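Local coordinates for phosphotransferase system, mannose/fructose/N-acetylgalactosamine-specific component IIB (Thermoanaerobacter tengcongensis, PDB 3LFJ), which probably takes part in sugar uptake as the IIB component of a phosphotransferase system, passing a phosphoryl group from a phosphohistidine protein toward the incoming sugar, at residues F63-Y68 / V78-V83; K88-K93 / G117-T122; G126-A129 / Q133-G136; T150-K155 / I173-V178. All blocks are in the same frame, centred on the assembly; numbering follows the deposited sequence.

Contact 1: F63-Y68 / V78-V83; sequences FMKNIY and VKVFGV
K65 lays the aliphatic part of its side chain against V80, and this pair is the close part of the meeting between helix 62-70 and strand 78-81. The CD of K65 comes to 4.0 Å from the CB of V80, while the CG of K65 lies 4.1 Å from the CG2 of V80, so two successive methylenes run obliquely over the valine. Beyond CD the lysine bends (chi3 -80°), and its NZ donates to the carbonyl O of A59 instead of to the strand; E62 offers only a long, weak ion pair. L58 of helix 56-60 touches K65, Y68 and V80, and joins their apolar surfaces.

The other end is looser. The CB of Y68 points toward the strand, but its ring leads away, and the approach that remains is between the backbone O of Y68 and the CG2 of V78, at 4.4 Å. V78 turns toward the helix as well, and both it and Y68 also touch I34. Four residues take part, none of them fully buried.

The two elements belong to a beta-alpha-beta crossover from strand 50-54 to its parallel neighbour 78-81, an outermost strand of the sheet. With no hydrogen bond between the segments and 137 Å² buried, the contact appears to rest on van der Waals packing, with a lysine serving as a hydrocarbon and sending its charge elsewhere.

Contact 2: K88-K93 / G117-T122; sequences KEWSQK and GLPITT
W90 meets G117, L118 and P119 with its indole, and the evidence falls into three kinds. The first is CH-pi: the CG of L118, in one of its two conformers, stands 4.2 Å from the centroid of the five-membered ring of W90 and only 15° off the ring normal, which places it over the face. This geometry need not hold for the other conformer.

Apolar packing is the second kind. The CD of P119 lies 3.3 Å from the CZ2 of W90, a tight approach that is oblique to the six-membered ring and on the same side of the indole plane as L118. Further back, the CD1 of L118 reaches the CB of W90 at 3.9 Å. The indole gets there because CG of W90 is anti to the backbone N (chi1 166°), carrying the ring out from helix 83-91 toward the turn.

That turn ends helix 107-115 with a Schellman motif at G117, whose phi of 104° would jam a side chain against the preceding carbonyl. The chain then runs through L118 and P119 to strand 122-127 of the open alpha/beta sheet. An alanine in place of W90 would probably leave L118 and P119 facing a gap and take away the stacking partner of H20.

No hydrogen bond crosses the contact; as a third kind, the carbonyl O of G117 only comes near the CH2 of W90, at 3.4 Å and obliquely. Within segment 88-93, the OG of S91 donates to the O of K88 at 2.7 Å, near the end of the helix.

Contact 3: G126-A129 / Q133-G136; sequences GGVA and QRKG
The chain leaving the C-terminal end of parallel strand 122-127 turns toward the small antiparallel pair 135-136/142-143, and R134 reaches back across this short excursion to V128 and A129. Its NH1 donates to the carbonyl O of A129 at 2.8 Å, with an N-H...O angle of 146°. The donor lies in the carbonyl plane of A129, whereas the oxygen is tilted 21° out of the guanidinium plane, so the bond is sound but not straight.

The flat group is also covered on a face. The CG1 of V128 stands 3.3 Å from CZ, over the centre of the guanidinium, and 3.5 Å from both NE and NH1 of R134; such distances mean tight packing. The arginine chain, extended from CG to NE, reaches back to the valine and crosses its side chain at about a right angle. A bond at the edge and a methyl on a face together restrict rotation of the group, and NH2 is further held by a salt bridge to E147. A leucine in place of R134 would probably leave the A129 carbonyl without this donor and the E147 carboxylate without its positive mate.

Around the contact, V128 pairs by backbone bonds with S140 and S142, A129 N donates to D31 after strand 22-30, and E147 belongs to helix 145-158. R134 thus ties the end of a central strand to helix 145-158, next to the small antiparallel pair.

Contact 4: T150-K155 / I173-V178; sequences TLLELK and IHLTTV
The carbonyl O of H174, directly before the contact residue L175, is gripped twice: V178 N donates to it at 3.1 Å, and T177 N does so weakly. H174 is the N-cap residue of helix 175-182, and these bonds form its first turn. That helix follows antiparallel edge strand 173-174 of the alpha/beta sheet and packs beside helix 145-158, which lies in the connection between parallel strands 122-127 and 161-164.

No hydrogen bond crosses between the segments; the meeting is made by leucines, and 165 Å² is buried. L175 has CG anti to the backbone N (chi1 -180°), which extends its branch toward the other helix, where it reaches two successive residues. Its CD2 lies 3.9 Å from the CB of L151 and 3.8 Å from the backbone C of L151, so it rests against the helix main chain as well as a side chain. L152 starts off at an angle, yet its end swings nearer and its side chain crosses that of L175 obliquely.

Behind them, L151 also touches L123 and I125, and L175 touches V162, so the pair continues into the strands. The closest approach is methyl to methyl, 3.6 Å between the CD2 of L152 and the CD2 of L175.

From the N terminus the four contacts come strictly in series, with no nesting or crossing. Contact 1 closes over nine residues between helix 62-70 and outermost strand 78-81. The next helix then carries contact 2, which spans 23 residues to the approach to strand 122-127; the two touch where F81 CE1 lies 4.0 Å from E89 CB. Strand 122-127 itself links contact 2 to contact 3, a return over three residues at its far end, although their centres are 27 Å apart. Contact 4 bridges 17 residues, bringing helix 175-182 to helix 145-158. Contacts 1 and 4, with centres 28 Å apart, stand on opposite sides of the chain's centre and both reach the main sheet.

Contact 1: F63-Y68 / V78-V83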
loop_
_atom_site.group_PDB
_atom_site.type_symbol
_atom_site.label_atom_id
_atom_site.label_comp_id
_atom_site.label_asym_id
_atom_site.label_seq_id
_atom_site.Cartn_x
_atom_site.Cartn_y
_atom_site.Cartn_z
ATOM N N PHE A 63 -12.935 2.026 -16.185
ATOM C CA PHE A 63 -11.866 1.933 -17.163
ATOM C C PHE A 63 -10.579 1.477 -16.496
ATOM O O PHE A 63 -9.913 0.543 -16.966
ATOM C CB PHE A 63 -11.663 3.278 -17.863
ATOM C CG PHE A 63 -10.635 3.237 -18.959
ATOM C CD1 PHE A 63 -10.997 2.916 -20.253
ATOM C CD2 PHE A 63 -9.300 3.523 -18.685
ATOM C CE1 PHE A 63 -10.053 2.881 -21.264
ATOM C CE2 PHE A 63 -8.359 3.477 -19.686
ATOM C CZ PHE A 63 -8.736 3.155 -20.980
ATOM N N MET A 64 -10.210 2.137 -15.399
ATOM C CA MET A 64 -8.952 1.782 -14.755
ATOM C C MET A 64 -9.050 0.464 -13.988
ATOM O O MET A 64 -8.059 -0.252 -13.859
ATOM C CB MET A 64 -8.431 2.918 -13.859
ATOM C CG MET A 64 -7.807 4.062 -14.659
ATOM S SD MET A 64 -6.659 3.611 -15.960
ATOM C CE MET A 64 -5.283 2.968 -15.007
ATOM N N LYS A 65 -10.235 0.124 -13.483
ATOM C CA LYS A 65 -10.385 -1.188 -12.869
ATOM C C LYS A 65 -10.064 -2.278 -13.882
ATOM O O LYS A 65 -9.373 -3.234 -13.551
ATOM C CB LYS A 65 -11.769 -1.386 -12.271
ATOM C CG LYS A 65 -11.953 -0.612 -10.978
ATOM C CD LYS A 65 -13.183 -1.080 -10.220
ATOM C CE LYS A 65 -14.440 -0.486 -10.786
ATOM N NZ LYS A 65 -15.598 -0.910 -9.936
ATOM N N ASN A 66 -10.538 -2.107 -15.114
ATOM C CA ASN A 66 -10.222 -3.082 -16.157
ATOM C C ASN A 66 -8.732 -3.088 -16.482
ATOM O O ASN A 66 -8.127 -4.159 -16.598
ATOM C CB ASN A 66 -11.034 -2.824 -17.421
ATOM C CG ASN A 66 -10.715 -3.826 -18.515
ATOM O OD1 ASN A 66 -10.873 -5.040 -18.324
ATOM N ND2 ASN A 66 -10.266 -3.333 -19.655
ATOM N N ILE A 67 -8.136 -1.899 -16.633
ATOM C CA ILE A 67 -6.692 -1.817 -16.908
ATOM C C ILE A 67 -5.881 -2.569 -15.843
ATOM O O ILE A 67 -5.008 -3.380 -16.160
ATOM C CB ILE A 67 -6.206 -0.348 -16.989
ATOM C CG1 ILE A 67 -6.822 0.376 -18.191
ATOM C CG2 ILE A 67 -4.665 -0.277 -17.020
ATOM C CD1 ILE A 67 -6.479 -0.239 -19.524
ATOM N N TYR A 68 -6.155 -2.303 -14.569
ATOM C CA TYR A 68 -5.365 -2.924 -13.515
ATOM C C TYR A 68 -5.628 -4.427 -13.407
ATOM O O TYR A 68 -4.710 -5.198 -13.094
ATOM C CB TYR A 68 -5.605 -2.215 -12.178
ATOM C CG TYR A 68 -5.041 -0.813 -12.113
ATOM C CD1 TYR A 68 -3.756 -0.527 -12.552
ATOM C CD2 TYR A 68 -5.806 0.244 -11.587
ATOM C CE1 TYR A 68 -3.240 0.759 -12.486
ATOM C CE2 TYR A 68 -5.297 1.531 -11.515
ATOM C CZ TYR A 68 -4.024 1.791 -11.967
ATOM O OH TYR A 68 -3.536 3.076 -11.890
ATOM N N VAL A 78 -7.497 -9.791 -8.492
ATOM C CA VAL A 78 -7.491 -8.386 -8.091
ATOM C C VAL A 78 -8.903 -7.970 -7.728
ATOM O O VAL A 78 -9.836 -8.196 -8.493
ATOM C CB VAL A 78 -7.022 -7.491 -9.244
ATOM C CG1 VAL A 78 -7.140 -6.007 -8.857
ATOM C CG2 VAL A 78 -5.597 -7.837 -9.631
ATOM N N LYS A 79 -9.058 -7.340 -6.568
ATOM C CA LYS A 79 -10.339 -6.792 -6.153
ATOM C C LYS A 79 -10.125 -5.344 -5.757
ATOM O O LYS A 79 -9.078 -5.006 -5.211
ATOM C CB LYS A 79 -10.892 -7.563 -4.960
ATOM C CG LYS A 79 -11.185 -9.026 -5.275
ATOM C CD LYS A 79 -12.165 -9.138 -6.432
ATOM N N VAL A 80 -11.124 -4.506 -6.014
ATOM C CA VAL A 80 -11.025 -3.089 -5.707
ATOM C C VAL A 80 -12.146 -2.700 -4.763
ATOM O O VAL A 80 -13.307 -3.068 -4.974
ATOM C CB VAL A 80 -11.112 -2.234 -6.985
ATOM C CG1 VAL A 80 -11.060 -0.739 -6.642
ATOM C CG2 VAL A 80 -9.988 -2.611 -7.955
ATOM N N PHE A 81 -11.791 -1.982 -3.700
ATOM C CA PHE A 81 -12.765 -1.497 -2.727
ATOM C C PHE A 81 -12.533 -0.033 -2.447
ATOM O O PHE A 81 -11.379 0.416 -2.382
ATOM C CB PHE A 81 -12.624 -2.213 -1.382
ATOM C CG PHE A 81 -13.017 -3.672 -1.401
ATOM C CD1 PHE A 81 -14.266 -4.058 -0.951
ATOM C CD2 PHE A 81 -12.128 -4.647 -1.816
ATOM C CE1 PHE A 81 -14.638 -5.398 -0.942
ATOM C CE2 PHE A 81 -12.491 -5.988 -1.816
ATOM C CZ PHE A 81 -13.744 -6.359 -1.372
ATOM N N GLY A 82 -13.620 0.704 -2.215
ATOM C CA GLY A 82 -13.490 1.990 -1.553
ATOM C C GLY A 82 -13.128 1.789 -0.087
ATOM O O GLY A 82 -13.189 0.669 0.430
ATOM N N VAL A 83 -12.768 2.874 0.594
ATOM C CA VAL A 83 -12.363 2.783 2.004
ATOM C C VAL A 83 -13.452 2.197 2.903
ATOM O O VAL A 83 -13.206 1.241 3.655
ATOM C CB VAL A 83 -11.929 4.166 2.529
ATOM C CG1 VAL A 83 -11.784 4.176 4.056
ATOM C CG2 VAL A 83 -10.643 4.594 1.856
#

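Contact 2: K88-K93 / G117-T122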
loop_
_atom_site.group_PDB
_atom_site.type_symbol
_atom_site.label_atom_id
_atom_site.label_comp_id
_atom_site.label_asym_id
_atom_site.label_seq_id
_atom_site.Cartn_x
_atom_site.Cartn_y
_atom_site.Cartn_z
ATOM N N LYS A 88 -15.747 -2.463 5.885
ATOM C CA LYS A 88 -16.915 -3.311 6.119
ATOM C C LYS A 88 -16.598 -4.780 5.826
ATOM O O LYS A 88 -16.974 -5.667 6.599
ATOM C CB LYS A 88 -18.107 -2.838 5.294
ATOM C CG LYS A 88 -19.346 -3.722 5.437
ATOM C CD LYS A 88 -20.447 -3.270 4.484
ATOM N N GLU A 89 -15.885 -5.032 4.730
ATOM C CA GLU A 89 -15.564 -6.399 4.326
ATOM C C GLU A 89 -14.620 -7.051 5.328
ATOM O O GLU A 89 -14.824 -8.202 5.754
ATOM C CB GLU A 89 -14.947 -6.396 2.922
ATOM C CG GLU A 89 -14.652 -7.775 2.342
ATOM C CD GLU A 89 -15.895 -8.503 1.878
ATOM O OE1 GLU A 89 -16.986 -7.899 1.892
ATOM O OE2 GLU A 89 -15.785 -9.689 1.499
ATOM N N TRP A 90 -13.591 -6.315 5.722
ATOM C CA TRP A 90 -12.605 -6.857 6.636
ATOM C C TRP A 90 -13.272 -7.169 7.979
ATOM O O TRP A 90 -12.895 -8.119 8.658
ATOM C CB TRP A 90 -11.411 -5.903 6.809
ATOM C CG TRP A 90 -10.575 -6.270 7.977
ATOM C CD1 TRP A 90 -9.594 -7.220 8.020
ATOM C CD2 TRP A 90 -10.664 -5.723 9.297
ATOM N NE1 TRP A 90 -9.067 -7.291 9.288
ATOM C CE2 TRP A 90 -9.707 -6.383 10.087
ATOM C CE3 TRP A 90 -11.461 -4.738 9.883
ATOM C CZ2 TRP A 90 -9.524 -6.093 11.435
ATOM C CZ3 TRP A 90 -11.276 -4.448 11.225
ATOM C CH2 TRP A 90 -10.315 -5.121 11.984
ATOM N N SER A 91 -14.273 -6.380 8.342
ATOM C CA SER A 91 -14.912 -6.531 9.649
ATOM C C SER A 91 -15.717 -7.825 9.760
ATOM O O SER A 91 -15.989 -8.292 10.865
ATOM C CB SER A 91 -15.820 -5.334 9.947
ATOM O OG SER A 91 -17.050 -5.452 9.260
ATOM N N GLN A 92 -16.097 -8.402 8.627
ATOM C CA GLN A 92 -16.928 -9.607 8.640
ATOM C C GLN A 92 -16.150 -10.806 9.160
ATOM O O GLN A 92 -14.960 -10.940 8.898
ATOM C CB GLN A 92 -17.444 -9.913 7.239
ATOM C CG GLN A 92 -17.951 -8.714 6.458
ATOM C CD GLN A 92 -19.375 -8.324 6.807
ATOM O OE1 GLN A 92 -20.120 -7.833 5.956
ATOM N NE2 GLN A 92 -19.761 -8.542 8.060
ATOM N N LYS A 93 -16.757 -11.741 9.835
ATOM C CA LYS A 93 -16.110 -12.925 10.386
ATOM C C LYS A 93 -16.320 -14.138 9.483
ATOM O O LYS A 93 -17.362 -14.268 8.832
ATOM C CB LYS A 93 -16.639 -13.219 11.791
ATOM N N GLY A 117 -9.442 1.141 11.795
ATOM C CA GLY A 117 -9.219 -0.078 12.557
ATOM C C GLY A 117 -8.619 -1.252 11.805
ATOM O O GLY A 117 -8.435 -2.336 12.361
ATOM N N LEU A 118 -8.315 -1.053 10.531
ATOM C CA LEU A 118 -7.726 -2.128 9.758
ATOM C C LEU A 118 -6.249 -2.273 10.139
ATOM O O LEU A 118 -5.474 -1.326 10.057
ATOM C CB LEU A 118 -7.945 -1.901 8.254
ATOM C CG LEU A 118 -7.900 -3.190 7.433
ATOM C CD1 LEU A 118 -8.779 -3.131 6.192
ATOM C CD2 LEU A 118 -6.463 -3.467 7.062
ATOM N N PRO A 119 -5.872 -3.477 10.595
ATOM C CA PRO A 119 -4.527 -3.657 11.140
ATOM C C PRO A 119 -3.536 -3.902 10.034
ATOM O O PRO A 119 -3.612 -4.892 9.313
ATOM C CB PRO A 119 -4.669 -4.894 12.023
ATOM C CG PRO A 119 -5.737 -5.693 11.386
ATOM C CD PRO A 119 -6.666 -4.718 10.672
ATOM N N ILE A 120 -2.637 -2.952 9.878
ATOM C CA ILE A 120 -1.525 -3.102 8.965
ATOM C C ILE A 120 -0.241 -3.126 9.783
ATOM O O ILE A 120 -0.007 -2.234 10.599
ATOM C CB ILE A 120 -1.506 -1.954 7.962
ATOM C CG1 ILE A 120 -2.758 -2.028 7.086
ATOM C CG2 ILE A 120 -0.244 -2.018 7.108
ATOM C CD1 ILE A 120 -2.833 -0.921 6.045
ATOM N N THR A 121 0.567 -4.156 9.560
ATOM C CA THR A 121 1.770 -4.370 10.372
ATOM C C THR A 121 3.039 -3.892 9.666
ATOM O O THR A 121 3.994 -3.466 10.320
ATOM C CB THR A 121 1.931 -5.845 10.800
ATOM O OG1 THR A 121 1.846 -6.727 9.666
ATOM C CG2 THR A 121 0.873 -6.228 11.822
ATOM N N THR A 122 3.044 -3.984 8.337
ATOM C CA THR A 122 4.178 -3.566 7.523
ATOM C C THR A 122 3.635 -2.738 6.372
ATOM O O THR A 122 2.675 -3.143 5.709
ATOM C CB THR A 122 4.922 -4.768 6.927
ATOM O OG1 THR A 122 5.476 -5.555 7.986
ATOM C CG2 THR A 122 6.054 -4.314 6.004
#

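Contact 3: G126-A129 / Q133-G136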
loop_
_atom_site.group_PDB
_atom_site.type_symbol
_atom_site.label_atom_id
_atom_site.label_comp_id
_atom_site.label_asym_id
_atom_site.label_seq_id
_atom_site.Cartn_x
_atom_site.Cartn_y
_atom_site.Cartn_z
ATOM N N GLY A 126 6.227 2.216 -2.094
ATOM C CA GLY A 126 6.739 1.763 -3.373
ATOM C C GLY A 126 6.850 2.805 -4.472
ATOM O O GLY A 126 7.762 2.742 -5.302
ATOM N N GLY A 127 5.913 3.748 -4.492
ATOM C CA GLY A 127 5.883 4.744 -5.556
ATOM C C GLY A 127 5.124 5.979 -5.134
ATOM O O GLY A 127 3.955 5.904 -4.762
ATOM N N VAL A 128 5.818 7.116 -5.126
ATOM C CA VAL A 128 5.189 8.394 -4.837
ATOM C C VAL A 128 5.876 9.406 -5.752
ATOM O O VAL A 128 7.075 9.644 -5.621
ATOM C CB VAL A 128 5.344 8.828 -3.364
ATOM C CG1 VAL A 128 4.542 10.112 -3.141
ATOM C CG2 VAL A 128 4.861 7.748 -2.377
ATOM N N ALA A 129 5.131 9.955 -6.708
ATOM C CA ALA A 129 5.749 10.796 -7.734
ATOM C C ALA A 129 6.213 12.132 -7.156
ATOM O O ALA A 129 5.640 12.664 -6.209
ATOM C CB ALA A 129 4.784 11.019 -8.884
ATOM N N GLN A 133 6.136 20.122 -3.949
ATOM C CA GLN A 133 5.980 20.072 -2.497
ATOM C C GLN A 133 6.691 18.880 -1.849
ATOM O O GLN A 133 6.765 18.775 -0.625
ATOM C CB GLN A 133 4.496 20.030 -2.141
ATOM C CG GLN A 133 3.707 21.298 -2.505
ATOM C CD GLN A 133 3.476 21.475 -4.006
ATOM O OE1 GLN A 133 3.424 20.504 -4.766
ATOM N NE2 GLN A 133 3.327 22.725 -4.434
ATOM N N ARG A 134 7.225 17.985 -2.675
ATOM C CA ARG A 134 7.893 16.798 -2.170
ATOM C C ARG A 134 9.388 16.876 -2.372
ATOM O O ARG A 134 9.868 17.496 -3.318
ATOM C CB ARG A 134 7.351 15.553 -2.878
ATOM C CG ARG A 134 5.889 15.265 -2.579
ATOM C CD ARG A 134 5.365 14.079 -3.389
ATOM N NE ARG A 134 4.111 13.608 -2.815
ATOM C CZ ARG A 134 3.120 13.064 -3.517
ATOM N NH1 ARG A 134 3.225 12.916 -4.839
ATOM N NH2 ARG A 134 2.009 12.676 -2.900
ATOM N N LYS A 135 10.114 16.238 -1.471
ATOM C CA LYS A 135 11.560 16.109 -1.576
ATOM C C LYS A 135 11.870 14.772 -2.225
ATOM O O LYS A 135 11.304 13.752 -1.836
ATOM C CB LYS A 135 12.194 16.176 -0.188
ATOM C CG LYS A 135 13.682 15.880 -0.173
ATOM C CD LYS A 135 14.265 16.024 1.222
ATOM C CE LYS A 135 14.388 17.486 1.628
ATOM N NZ LYS A 135 13.073 18.106 1.947
ATOM N N GLY A 136 12.771 14.777 -3.202
ATOM C CA GLY A 136 13.205 13.556 -3.860
ATOM C C GLY A 136 13.992 12.667 -2.917
ATOM O O GLY A 136 14.869 13.145 -2.198
#

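Contact 4: T150-K155 / I173-V178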
loop_
_atom_site.group_PDB
_atom_site.type_symbol
_atom_site.label_atom_id
_atom_site.label_comp_id
_atom_site.label_asym_id
_atom_site.label_seq_id
_atom_site.Cartn_x
_atom_site.Cartn_y
_atom_site.Cartn_z
ATOM N N THR A 150 3.054 12.147 8.678
ATOM C CA THR A 150 1.961 11.185 8.679
ATOM C C THR A 150 2.482 9.758 8.827
ATOM O O THR A 150 1.865 8.938 9.544
ATOM C CB THR A 150 1.127 11.312 7.391
ATOM O OG1 THR A 150 0.573 12.630 7.304
ATOM C CG2 THR A 150 -0.102 10.419 7.460
ATOM N N LEU A 151 3.533 9.429 8.154
ATOM C CA LEU A 151 4.074 8.083 8.267
ATOM C C LEU A 151 4.574 7.815 9.687
ATOM O O LEU A 151 4.334 6.744 10.244
ATOM C CB LEU A 151 5.175 7.841 7.235
ATOM C CG LEU A 151 4.674 7.771 5.784
ATOM C CD1 LEU A 151 5.847 7.641 4.830
ATOM C CD2 LEU A 151 3.714 6.613 5.607
ATOM N N LEU A 152 5.223 8.817 10.269
ATOM C CA LEU A 152 5.693 8.721 11.649
ATOM C C LEU A 152 4.533 8.523 12.615
ATOM O O LEU A 152 4.636 7.753 13.575
ATOM C CB LEU A 152 6.488 9.967 12.020
ATOM C CG LEU A 152 7.881 10.006 11.386
ATOM C CD1 LEU A 152 8.568 11.338 11.619
ATOM C CD2 LEU A 152 8.731 8.860 11.916
ATOM N N GLU A 153 3.429 9.217 12.359
ATOM C CA GLU A 153 2.245 9.090 13.195
ATOM C C GLU A 153 1.637 7.688 13.100
ATOM O O GLU A 153 1.188 7.128 14.105
ATOM C CB GLU A 153 1.228 10.176 12.837
ATOM C CG GLU A 153 -0.093 10.072 13.553
ATOM C CD GLU A 153 -1.054 11.176 13.146
ATOM O OE1 GLU A 153 -1.122 11.501 11.939
ATOM O OE2 GLU A 153 -1.747 11.713 14.036
ATOM N N LEU A 154 1.626 7.103 11.904
ATOM C CA LEU A 154 1.155 5.730 11.770
ATOM C C LEU A 154 2.045 4.757 12.554
ATOM O O LEU A 154 1.545 3.844 13.215
ATOM C CB LEU A 154 1.085 5.318 10.301
ATOM C CG LEU A 154 0.064 6.034 9.418
ATOM C CD1 LEU A 154 0.124 5.400 8.041
ATOM C CD2 LEU A 154 -1.338 5.946 9.976
ATOM N N LYS A 155 3.362 4.951 12.470
ATOM C CA LYS A 155 4.313 4.138 13.228
ATOM C C LYS A 155 4.065 4.267 14.736
ATOM O O LYS A 155 4.001 3.269 15.451
ATOM C CB LYS A 155 5.748 4.548 12.887
ATOM C CG LYS A 155 6.823 3.868 13.748
ATOM N N ILE A 173 14.937 1.325 2.362
ATOM C CA ILE A 173 15.278 2.427 3.265
ATOM C C ILE A 173 14.214 2.569 4.353
ATOM O O ILE A 173 13.068 2.907 4.060
ATOM C CB ILE A 173 15.382 3.764 2.507
ATOM C CG1 ILE A 173 16.388 3.656 1.358
ATOM C CG2 ILE A 173 15.775 4.889 3.472
ATOM C CD1 ILE A 173 16.433 4.886 0.452
ATOM N N HIS A 174 14.566 2.310 5.609
ATOM C CA HIS A 174 13.583 2.455 6.679
ATOM C C HIS A 174 13.187 3.907 6.915
ATOM O O HIS A 174 13.941 4.827 6.606
ATOM C CB HIS A 174 14.072 1.812 7.978
ATOM C CG HIS A 174 14.497 0.389 7.804
ATOM N ND1 HIS A 174 13.664 -0.675 8.077
ATOM C CD2 HIS A 174 15.650 -0.144 7.337
ATOM C CE1 HIS A 174 14.294 -1.803 7.804
ATOM N NE2 HIS A 174 15.503 -1.509 7.356
ATOM N N LEU A 175 11.981 4.099 7.442
ATOM C CA LEU A 175 11.456 5.426 7.710
ATOM C C LEU A 175 12.424 6.255 8.564
ATOM O O LEU A 175 12.644 7.433 8.292
ATOM C CB LEU A 175 10.091 5.328 8.398
ATOM C CG LEU A 175 9.396 6.642 8.749
ATOM C CD1 LEU A 175 9.252 7.540 7.519
ATOM C CD2 LEU A 175 8.038 6.368 9.421
ATOM N N THR A 176 12.995 5.643 9.596
ATOM C CA THR A 176 13.888 6.389 10.483
ATOM C C THR A 176 15.086 6.956 9.722
ATOM O O THR A 176 15.536 8.074 9.996
ATOM C CB THR A 176 14.380 5.516 11.644
ATOM O OG1 THR A 176 14.983 4.327 11.121
ATOM C CG2 THR A 176 13.218 5.132 12.531
ATOM N N THR A 177 15.581 6.190 8.751
ATOM C CA THR A 177 16.701 6.617 7.913
ATOM C C THR A 177 16.291 7.753 6.991
ATOM O O THR A 177 17.080 8.662 6.713
ATOM C CB THR A 177 17.235 5.451 7.064
ATOM O OG1 THR A 177 17.668 4.396 7.926
ATOM C CG2 THR A 177 18.395 5.903 6.190
ATOM N N VAL A 178 15.051 7.696 6.510
ATOM C CA VAL A 178 14.514 8.757 5.673
ATOM C C VAL A 178 14.527 10.084 6.421
ATOM O O VAL A 178 14.941 11.119 5.881
ATOM C CB VAL A 178 13.060 8.432 5.221
ATOM C CG1 VAL A 178 12.393 9.657 4.599
ATOM C CG2 VAL A 178 13.062 7.269 4.241
#